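Local coordinates for putative pyridoxamine 5-phosphate-dependent dehydrase, WbdK (Escherichia coli O55:H7, PDB 2GMU), which removes the C3'-hydroxyl from GDP-4-keto-6-deoxy-D-mannose in a combined transamination-deoxygenation reaction on the route to L-colitose, a sugar of the O-antigen, at residues L159-E164 with M181-S186. Numbering follows the deposited sequence.
With PDG (N-({3-hydroxy-2-methyl-5-[(phosphonooxy)methyl]pyridin-4-yl}methyl)-D-glutamic acid), chain D.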
ATOM      1  N   LEU A 159     -15.914  14.684  -3.198  1.00 18.14           N
ATOM      2  CA  LEU A 159     -15.349  13.423  -2.775  1.00 23.62           C
ATOM      3  C   LEU A 159     -15.733  13.137  -1.332  1.00 30.09           C
ATOM      4  O   LEU A 159     -16.046  14.052  -0.555  1.00 22.64           O
ATOM      5  CB  LEU A 159     -13.815  13.410  -2.931  1.00 24.60           C
ATOM      6  CG  LEU A 159     -13.364  13.646  -4.372  1.00 26.81           C
ATOM      7  CD1 LEU A 159     -11.854  13.812  -4.425  1.00 30.34           C
ATOM      8  CD2 LEU A 159     -13.759  12.468  -5.263  1.00 36.91           C
ATOM      9  N   GLU A 160     -15.692  11.849  -0.983  1.00 30.43           N
ATOM     10  CA  GLU A 160     -16.008  11.444   0.373  1.00 29.75           C
ATOM     11  C   GLU A 160     -15.023  10.449   0.971  1.00 27.06           C
ATOM     12  O   GLU A 160     -14.652   9.450   0.347  1.00 25.32           O
ATOM     13  CB  GLU A 160     -17.378  10.739   0.488  1.00 24.59           C
ATOM     14  CG  GLU A 160     -18.615  11.516   0.032  1.00 28.92           C
ATOM     15  CD  GLU A 160     -19.847  10.700   0.287  1.00 25.61           C
ATOM     16  OE1 GLU A 160     -20.264  10.462   1.406  1.00 28.57           O
ATOM     17  OE2 GLU A 160     -20.395  10.246  -0.809  1.00 21.14           O
ATOM     18  N   ASP A 161     -14.644  10.715   2.213  1.00 25.55           N
ATOM     19  CA  ASP A 161     -13.838   9.791   2.978  1.00 23.45           C
ATOM     20  C   ASP A 161     -14.870   9.208   3.930  1.00 30.28           C
ATOM     21  O   ASP A 161     -15.279   9.861   4.905  1.00 29.87           O
ATOM     22  CB  ASP A 161     -12.687  10.427   3.776  1.00 22.82           C
ATOM     23  CG  ASP A 161     -11.946   9.413   4.605  1.00 24.94           C
ATOM     24  OD1 ASP A 161     -12.445   8.350   4.974  1.00 29.05           O
ATOM     25  OD2 ASP A 161     -10.723   9.802   4.906  1.00 30.41           O
ATOM     26  N   ASN A 162     -15.342   8.012   3.596  1.00 27.05           N
ATOM     27  CA  ASN A 162     -16.362   7.368   4.401  1.00 31.09           C
ATOM     28  C   ASN A 162     -15.825   6.257   5.287  1.00 31.57           C
ATOM     29  O   ASN A 162     -16.563   5.347   5.649  1.00 26.54           O
ATOM     30  CB  ASN A 162     -17.515   6.843   3.526  1.00 31.36           C
ATOM     31  CG  ASN A 162     -18.796   6.624   4.298  1.00 25.27           C
ATOM     32  OD1 ASN A 162     -19.249   7.506   5.031  1.00 31.99           O
ATOM     33  ND2 ASN A 162     -19.368   5.443   4.142  1.00 22.98           N
ATOM     34  N   CYS A 163     -14.553   6.357   5.657  1.00 20.93           N
ATOM     35  CA  CYS A 163     -13.892   5.378   6.501  1.00 30.69           C
ATOM     36  C   CYS A 163     -14.469   5.176   7.895  1.00 29.91           C
ATOM     37  O   CYS A 163     -14.225   4.148   8.509  1.00 28.10           O
ATOM     38  CB  CYS A 163     -12.362   5.557   6.537  1.00 22.18           C
ATOM     39  SG  CYS A 163     -11.666   5.164   4.908  1.00 24.94           S
ATOM     40  N   GLU A 164     -15.222   6.135   8.417  1.00 27.99           N
ATOM     41  CA  GLU A 164     -15.799   5.983   9.760  1.00 28.15           C
ATOM     42  C   GLU A 164     -17.303   5.871   9.727  1.00 30.24           C
ATOM     43  O   GLU A 164     -17.944   5.710  10.762  1.00 23.28           O
ATOM     44  CB  GLU A 164     -15.489   7.193  10.667  1.00 19.60           C
ATOM     45  CG  GLU A 164     -13.981   7.505  10.721  1.00 21.99           C
ATOM     46  CD  GLU A 164     -13.659   8.731  11.534  1.00100.00           C
ATOM     47  OE1 GLU A 164     -14.502   9.464  12.024  1.00 27.92           O
ATOM     48  OE2 GLU A 164     -12.369   8.918  11.664  1.00 25.57           O
ATOM     49  N   MET A 181     -16.469   9.680  -5.888  1.00 30.95           N
ATOM     50  CA  MET A 181     -15.896   8.482  -5.324  1.00 23.46           C
ATOM     51  C   MET A 181     -16.118   8.559  -3.829  1.00 33.61           C
ATOM     52  O   MET A 181     -16.298   9.651  -3.277  1.00 25.68           O
ATOM     53  CB  MET A 181     -14.388   8.313  -5.591  1.00 17.83           C
ATOM     54  CG  MET A 181     -14.026   7.751  -6.957  1.00 25.87           C
ATOM     55  SD  MET A 181     -12.230   7.754  -7.223  1.00 30.19           S
ATOM     56  CE  MET A 181     -11.954   9.453  -7.794  1.00 23.15           C
ATOM     57  N   GLY A 182     -16.094   7.395  -3.195  1.00 28.52           N
ATOM     58  CA  GLY A 182     -16.233   7.279  -1.762  1.00 27.05           C
ATOM     59  C   GLY A 182     -15.259   6.223  -1.222  1.00 27.74           C
ATOM     60  O   GLY A 182     -15.089   5.170  -1.835  1.00 26.43           O
ATOM     61  N   THR A 183     -14.607   6.503  -0.082  1.00 28.45           N
ATOM     62  CA  THR A 183     -13.690   5.538   0.517  1.00 26.34           C
ATOM     63  C   THR A 183     -14.264   4.940   1.792  1.00 32.19           C
ATOM     64  O   THR A 183     -15.008   5.600   2.526  1.00 26.41           O
ATOM     65  CB  THR A 183     -12.272   6.063   0.787  1.00 16.69           C
ATOM     66  OG1 THR A 183     -12.319   7.115   1.722  1.00 23.49           O
ATOM     67  CG2 THR A 183     -11.601   6.479  -0.515  1.00 13.80           C
ATOM     68  N   PHE A 184     -13.874   3.683   2.036  1.00 27.57           N
ATOM     69  CA  PHE A 184     -14.290   2.903   3.196  1.00 34.84           C
ATOM     70  C   PHE A 184     -13.120   2.124   3.765  1.00 21.52           C
ATOM     71  O   PHE A 184     -12.155   1.809   3.068  1.00 24.36           O
ATOM     72  CB  PHE A 184     -15.373   1.851   2.869  1.00 20.45           C
ATOM     73  CG  PHE A 184     -16.665   2.391   2.323  1.00 26.06           C
ATOM     74  CD1 PHE A 184     -16.712   2.980   1.058  1.00 30.34           C
ATOM     75  CD2 PHE A 184     -17.855   2.257   3.043  1.00 33.53           C
ATOM     76  CE1 PHE A 184     -17.912   3.462   0.530  1.00 25.66           C
ATOM     77  CE2 PHE A 184     -19.067   2.728   2.535  1.00 36.08           C
ATOM     78  CZ  PHE A 184     -19.085   3.332   1.277  1.00 23.15           C
ATOM     79  N   SER A 185     -13.230   1.797   5.045  1.00 28.32           N
ATOM     80  CA  SER A 185     -12.198   1.048   5.726  1.00 25.74           C
ATOM     81  C   SER A 185     -12.800  -0.152   6.433  1.00 26.93           C
ATOM     82  O   SER A 185     -13.880  -0.049   7.011  1.00 30.50           O
ATOM     83  CB  SER A 185     -11.441   1.934   6.713  1.00 24.44           C
ATOM     84  OG  SER A 185     -10.594   1.154   7.540  1.00 26.94           O
ATOM     85  N   SER A 186     -12.082  -1.274   6.378  1.00 28.24           N
ATOM     86  CA  SER A 186     -12.483  -2.509   7.029  1.00 33.15           C
ATOM     87  C   SER A 186     -11.387  -2.994   7.972  1.00 34.11           C
ATOM     88  O   SER A 186     -11.133  -4.188   8.150  1.00 25.79           O
ATOM     89  CB  SER A 186     -12.900  -3.594   6.049  1.00 25.62           C
ATOM     90  OG  SER A 186     -11.791  -4.068   5.320  1.00 27.97           O
TER
HETATM   91  N1  PDG D 500      -9.682   8.061   6.874  1.00 29.84           N
HETATM   92  C2  PDG D 500     -10.340   8.288   8.000  1.00 27.29           C
HETATM   93  C2A PDG D 500     -11.223   9.500   8.138  1.00 23.24           C
HETATM   94  C3  PDG D 500     -10.216   7.410   9.058  1.00 33.20           C
HETATM   95  O3  PDG D 500     -10.873   7.593  10.225  1.00 24.31           O
HETATM   96  C4  PDG D 500      -9.402   6.305   8.907  1.00 38.80           C
HETATM   97  C4A PDG D 500      -9.295   5.318  10.094  1.00 25.60           C
HETATM   98  C5  PDG D 500      -8.670   6.085   7.726  1.00 25.33           C
HETATM   99  C6  PDG D 500      -8.898   6.991   6.707  1.00 22.62           C
HETATM  100  C5A PDG D 500      -7.977   4.892   7.611  1.00 25.15           C
HETATM  101  OP4 PDG D 500      -8.328   3.646   7.213  1.00 44.10           O
HETATM  102  P   PDG D 500      -7.181   2.571   7.502  1.00 26.34           P
HETATM  103  OP1 PDG D 500      -6.881   2.555   8.953  1.00 34.27           O
HETATM  104  OP2 PDG D 500      -7.796   1.152   7.027  1.00 30.21           O
HETATM  105  OP3 PDG D 500      -5.824   2.872   6.665  1.00 23.94           O
HETATM  106  NA  PDG D 500      -8.119   5.603  10.865  1.00 63.67           N
HETATM  107  CAA PDG D 500      -7.625   4.632  11.719  1.00 79.51           C
HETATM  108  CBA PDG D 500      -6.371   4.854  12.586  1.00100.00           C
HETATM  109  CGA PDG D 500      -6.162   3.598  13.461  1.00100.00           C
HETATM  110  CDA PDG D 500      -5.235   2.576  12.757  1.00100.00           C
HETATM  111  OE1 PDG D 500      -5.236   2.442  11.476  1.00 51.31           O
HETATM  112  OE2 PDG D 500      -4.460   1.844  13.465  1.00 53.88           O
HETATM  113  CA  PDG D 500      -8.343   3.287  11.806  1.00100.00           C
HETATM  114  OA  PDG D 500      -9.226   3.097  12.722  1.00100.00           O
HETATM  115  OXT PDG D 500      -8.040   2.367  10.964  1.00 86.87           O
HETATM  116  O   HOH W   1     -16.066   2.518   6.016  1.00 27.43           O
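L159 sets its CD2 4.2 Å from M181 CB between two parallel strands of the central mixed sheet, 157-161 and 181-185, in a fold of the aspartate aminotransferase type, whose cofactor sits at the C-terminal ends of such strands. Helix 58-71 covers this face, L69 touching both side chains. E160 ties the strands through its backbone: its N donates to M181 O, and its O accepts from T183 N (3.0 Å). G182 CA adds a C-H···O contact to the same oxygen. The E160 carboxylate turns to the other face, bonded to the backbone N of G176 and G179. D161 has CG anti to the backbone N (chi1 177°), which carries OD2 to 2.8 Å from the pyridine N1 of the bound PDG; T93 and N62 hydrogen-bond to OD2, and a negative charge here would be expected to favour a protonated ring. T183 OG1, bonded to N62, crosses obliquely, 3.3 Å from D161 CA. At N162 the pairing frays, with a weak N-H bond to T183 O; N162 CB lies over one face of the F184 ring, its ND2 3.2 Å from F184 CE2, amide and ring planes 85° apart. One water links N162 O to S185 N. C163 donates its N to D161 OD1, closing an Asx turn that steadies the carboxylate, and its SG rests against S185 CB. S185 OG donates to phosphate oxygen OP2 of PDG, and E164 OE2 lies 2.5 Å from PDG O3.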